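Local atomic coordinates of chitin deacetylase 1 (PDB entry 5ZNT), a protein that hydrolyses the N-acetamido groups of N-acetylglucosamine residues in chitin, using a zinc ion, to give chitosan and acetate. Residues P28-I42 with D297-V310. Numbering follows the deposited sequence.
Sequences PGDLPARDVPQMITI and DVYFVTMTQVIQWV
Met39 lays its CE methyl over one face of the Trp309 indole, displaced from the ring centre and 3.5 Å from Trp309 CE3, a CH-pi contact; Met39 SD lies obliquely 4.7 Å from the centroid of the five-membered ring of Trp309, a Met-aromatic contact. The pair joins helix 303-310 to the parallel sheet of the CE4 deacetylase domain, where strands 38-42 and 298-300 pair in parallel, their axes 23° apart. Four backbone hydrogen bonds fix that register: Gln38 N to Asp297 O, Tyr299 N to Gln38 O, Ile40 N to Tyr299 O and Val301 N to Ile40 O. The helix runs back at 154° to strand 38-42, starting from a capping box in which Gln305 N donates to Thr302 OG1 and Thr302 N to Gln305 OE1. Trp309 turns its CG away from the backbone N (chi1 -174°), which carries the indole toward residues 28-37: Pro28 CG meets CZ3 at the ring edge (3.9 Å), Val36 CG1 approaches CH2, and Pro37 CD lies 3.8 Å from NE1, whose N-H is bonded to Arg314 O. Replacing Trp309 by alanine would probably open a gap between residues 28-37 and the helix and leave the Met39 methyl without its aromatic face. On the other side of the sheet, Ile40 CD1 bridges Val298 CG1 and Phe300 CZ, each 3.6 Å away, beneath helix 278-294. Back on the helix side, Thr41 CG2 and Val306 CG2 are pressed to 3.4 Å, closer than two methyls normally come.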
# COMPACT_ATOMS: atom_id res chain seq x y z
N PRO A 28 -0.95 1.85 19.67
CA PRO A 28 0.46 1.75 20.08
C PRO A 28 0.80 2.76 21.18
O PRO A 28 0.28 3.87 21.21
CB PRO A 28 1.23 2.05 18.79
CG PRO A 28 0.28 1.58 17.69
CD PRO A 28 -1.11 1.86 18.20
N GLY A 29 1.66 2.33 22.10
CA GLY A 29 2.05 3.19 23.22
C GLY A 29 0.94 3.55 24.17
O GLY A 29 1.15 4.38 25.06
N ASP A 30 -0.24 2.96 24.00
CA ASP A 30 -1.43 3.23 24.81
C ASP A 30 -1.71 4.73 24.90
O ASP A 30 -2.17 5.24 25.93
CB ASP A 30 -1.31 2.61 26.21
CG ASP A 30 -2.66 2.55 26.93
OD1 ASP A 30 -3.66 2.13 26.31
OD2 ASP A 30 -2.72 2.94 28.12
N LEU A 31 -1.46 5.45 23.81
CA LEU A 31 -1.84 6.85 23.76
C LEU A 31 -3.37 6.96 23.75
O LEU A 31 -4.06 6.07 23.24
CB LEU A 31 -1.26 7.53 22.51
CG LEU A 31 0.14 8.14 22.57
CD1 LEU A 31 1.18 7.10 22.87
CD2 LEU A 31 0.49 8.86 21.26
N PRO A 32 -3.92 8.02 24.36
CA PRO A 32 -5.36 8.26 24.25
C PRO A 32 -5.75 8.53 22.80
O PRO A 32 -5.08 9.29 22.11
CB PRO A 32 -5.59 9.51 25.11
CG PRO A 32 -4.31 9.74 25.84
CD PRO A 32 -3.23 9.12 25.05
N ALA A 33 -6.89 7.97 22.38
CA ALA A 33 -7.36 8.16 21.01
C ALA A 33 -7.43 9.64 20.63
O ALA A 33 -7.06 10.02 19.51
CB ALA A 33 -8.72 7.49 20.82
N ARG A 34 -7.87 10.50 21.55
CA ARG A 34 -8.03 11.91 21.22
C ARG A 34 -6.69 12.60 20.95
O ARG A 34 -6.67 13.67 20.34
CB ARG A 34 -8.80 12.65 22.33
CG ARG A 34 -7.92 13.06 23.50
CD ARG A 34 -8.74 13.47 24.73
NE ARG A 34 -8.98 12.33 25.61
CZ ARG A 34 -8.30 12.07 26.73
NH1 ARG A 34 -7.32 12.88 27.11
NH2 ARG A 34 -8.60 11.00 27.45
N ASP A 35 -5.57 12.01 21.36
CA ASP A 35 -4.26 12.60 21.09
C ASP A 35 -3.53 11.94 19.92
O ASP A 35 -2.41 12.33 19.60
CB ASP A 35 -3.37 12.53 22.33
CG ASP A 35 -3.91 13.39 23.48
OD1 ASP A 35 -4.41 14.51 23.22
OD2 ASP A 35 -3.84 12.92 24.63
N VAL A 36 -4.14 10.95 19.28
CA VAL A 36 -3.53 10.20 18.18
C VAL A 36 -3.83 10.88 16.85
O VAL A 36 -5.01 11.10 16.54
CB VAL A 36 -4.02 8.74 18.19
CG1 VAL A 36 -3.56 7.96 16.94
CG2 VAL A 36 -3.56 8.03 19.49
N PRO A 37 -2.83 11.21 16.03
CA PRO A 37 -3.12 11.70 14.67
C PRO A 37 -3.83 10.61 13.87
O PRO A 37 -3.45 9.44 13.91
CB PRO A 37 -1.73 11.98 14.08
CG PRO A 37 -0.75 11.79 15.19
CD PRO A 37 -1.41 10.93 16.23
N GLN A 38 -4.89 11.00 13.17
CA GLN A 38 -5.62 10.07 12.31
C GLN A 38 -4.83 9.92 11.00
O GLN A 38 -4.79 10.84 10.19
CB GLN A 38 -7.02 10.58 12.03
CG GLN A 38 -7.84 9.68 11.10
CD GLN A 38 -7.99 8.25 11.66
OE1 GLN A 38 -8.71 8.03 12.64
NE2 GLN A 38 -7.33 7.28 11.00
N MET A 39 -4.22 8.77 10.81
CA MET A 39 -3.47 8.49 9.59
C MET A 39 -4.40 7.95 8.51
O MET A 39 -5.29 7.15 8.79
CB MET A 39 -2.35 7.49 9.88
CG MET A 39 -1.26 8.09 10.76
SD MET A 39 -0.06 6.85 11.28
CE MET A 39 -0.63 6.40 12.92
N ILE A 40 -4.18 8.41 7.27
CA ILE A 40 -4.90 7.89 6.11
C ILE A 40 -3.85 7.44 5.10
O ILE A 40 -2.95 8.20 4.76
CB ILE A 40 -5.84 8.94 5.50
CG1 ILE A 40 -6.83 9.43 6.59
CG2 ILE A 40 -6.64 8.36 4.33
CD1 ILE A 40 -7.78 10.54 6.12
N THR A 41 -3.96 6.19 4.64
CA THR A 41 -3.02 5.65 3.65
C THR A 41 -3.78 5.49 2.34
O THR A 41 -4.47 4.50 2.12
CB THR A 41 -2.41 4.32 4.09
OG1 THR A 41 -3.44 3.33 4.28
CG2 THR A 41 -1.63 4.48 5.39
N ILE A 42 -3.69 6.51 1.48
CA ILE A 42 -4.12 6.35 0.10
C ILE A 42 -3.12 5.46 -0.62
O ILE A 42 -1.91 5.68 -0.54
CB ILE A 42 -4.19 7.72 -0.59
CG1 ILE A 42 -5.22 8.63 0.10
CG2 ILE A 42 -4.49 7.55 -2.08
CD1 ILE A 42 -5.05 10.10 -0.34
N ASP A 297 -5.50 17.36 12.82
CA ASP A 297 -5.08 16.09 13.41
C ASP A 297 -5.20 14.91 12.45
O ASP A 297 -5.26 13.76 12.90
CB ASP A 297 -5.90 15.82 14.69
CG ASP A 297 -7.40 15.87 14.44
OD1 ASP A 297 -7.81 16.18 13.30
OD2 ASP A 297 -8.17 15.61 15.39
N VAL A 298 -5.23 15.17 11.14
CA VAL A 298 -5.35 14.13 10.12
C VAL A 298 -4.14 14.24 9.19
O VAL A 298 -3.85 15.32 8.67
CB VAL A 298 -6.67 14.26 9.33
CG1 VAL A 298 -6.68 13.33 8.08
CG2 VAL A 298 -7.88 13.94 10.22
N TYR A 299 -3.44 13.12 8.98
CA TYR A 299 -2.26 13.07 8.11
C TYR A 299 -2.44 12.00 7.04
O TYR A 299 -2.72 10.84 7.36
CB TYR A 299 -1.00 12.73 8.91
CG TYR A 299 -0.42 13.88 9.70
CD1 TYR A 299 -1.03 14.31 10.88
CD2 TYR A 299 0.74 14.51 9.28
CE1 TYR A 299 -0.49 15.36 11.63
CE2 TYR A 299 1.29 15.56 10.01
CZ TYR A 299 0.66 15.97 11.18
OH TYR A 299 1.22 17.00 11.90
N PHE A 300 -2.25 12.39 5.77
CA PHE A 300 -2.16 11.44 4.66
C PHE A 300 -0.70 11.05 4.50
O PHE A 300 0.12 11.88 4.10
CB PHE A 300 -2.70 12.07 3.38
CG PHE A 300 -4.17 12.39 3.44
CD1 PHE A 300 -4.62 13.54 4.07
CD2 PHE A 300 -5.10 11.53 2.86
CE1 PHE A 300 -5.97 13.83 4.14
CE2 PHE A 300 -6.46 11.83 2.90
CZ PHE A 300 -6.89 12.97 3.55
N VAL A 301 -0.38 9.80 4.84
CA VAL A 301 0.99 9.33 4.92
C VAL A 301 1.16 8.03 4.13
O VAL A 301 0.19 7.34 3.79
CB VAL A 301 1.42 9.12 6.39
CG1 VAL A 301 1.42 10.47 7.16
CG2 VAL A 301 0.47 8.14 7.06
N THR A 302 2.42 7.68 3.87
CA THR A 302 2.72 6.40 3.25
C THR A 302 2.57 5.26 4.26
O THR A 302 2.48 5.47 5.47
CB THR A 302 4.14 6.37 2.70
OG1 THR A 302 5.07 6.35 3.79
CG2 THR A 302 4.43 7.61 1.84
N MET A 303 2.59 4.03 3.74
CA MET A 303 2.52 2.87 4.62
C MET A 303 3.74 2.79 5.52
O MET A 303 3.63 2.49 6.72
CB MET A 303 2.41 1.59 3.80
CG MET A 303 1.31 1.62 2.80
SD MET A 303 -0.21 1.20 3.62
CE MET A 303 -0.47 -0.35 2.92
N THR A 304 4.94 2.98 4.94
CA THR A 304 6.15 2.99 5.76
C THR A 304 6.04 4.04 6.86
O THR A 304 6.48 3.81 7.99
CB THR A 304 7.37 3.26 4.87
OG1 THR A 304 7.62 2.10 4.07
CG2 THR A 304 8.64 3.56 5.72
N GLN A 305 5.44 5.20 6.56
CA GLN A 305 5.30 6.24 7.57
C GLN A 305 4.35 5.83 8.69
O GLN A 305 4.54 6.26 9.84
CB GLN A 305 4.84 7.54 6.91
CG GLN A 305 6.00 8.25 6.23
CD GLN A 305 5.59 9.40 5.35
OE1 GLN A 305 4.41 9.59 5.05
NE2 GLN A 305 6.57 10.19 4.94
N VAL A 306 3.34 5.00 8.40
CA VAL A 306 2.51 4.47 9.48
C VAL A 306 3.37 3.63 10.42
O VAL A 306 3.35 3.81 11.65
CB VAL A 306 1.33 3.65 8.93
CG1 VAL A 306 0.57 2.99 10.10
CG2 VAL A 306 0.39 4.53 8.15
N ILE A 307 4.16 2.71 9.86
CA ILE A 307 5.02 1.85 10.67
C ILE A 307 6.00 2.69 11.49
O ILE A 307 6.29 2.37 12.65
CB ILE A 307 5.74 0.82 9.78
CG1 ILE A 307 4.73 -0.13 9.14
CG2 ILE A 307 6.80 0.03 10.59
CD1 ILE A 307 5.34 -1.09 8.07
N GLN A 308 6.52 3.77 10.91
CA GLN A 308 7.46 4.61 11.65
C GLN A 308 6.78 5.26 12.85
O GLN A 308 7.38 5.37 13.93
CB GLN A 308 8.08 5.64 10.71
CG GLN A 308 9.12 5.04 9.79
CD GLN A 308 9.53 5.99 8.69
OE1 GLN A 308 8.70 6.71 8.14
NE2 GLN A 308 10.81 6.00 8.37
N TRP A 309 5.52 5.67 12.69
CA TRP A 309 4.77 6.19 13.83
C TRP A 309 4.50 5.11 14.87
O TRP A 309 4.65 5.35 16.07
CB TRP A 309 3.45 6.80 13.36
CG TRP A 309 2.67 7.49 14.46
CD1 TRP A 309 2.65 8.82 14.73
CD2 TRP A 309 1.80 6.87 15.42
NE1 TRP A 309 1.84 9.08 15.81
CE2 TRP A 309 1.30 7.90 16.25
CE3 TRP A 309 1.40 5.55 15.66
CZ2 TRP A 309 0.42 7.65 17.31
CZ3 TRP A 309 0.52 5.31 16.71
CH2 TRP A 309 0.04 6.35 17.52
N VAL A 310 4.10 3.91 14.43
CA VAL A 310 3.86 2.81 15.38
C VAL A 310 5.11 2.55 16.20
O VAL A 310 5.03 2.20 17.38
CB VAL A 310 3.40 1.55 14.63
CG1 VAL A 310 3.38 0.33 15.56
CG2 VAL A 310 2.02 1.77 14.05
O HOH W 1 -7.74 15.20 18.32
O HOH W 2 -0.35 5.51 1.70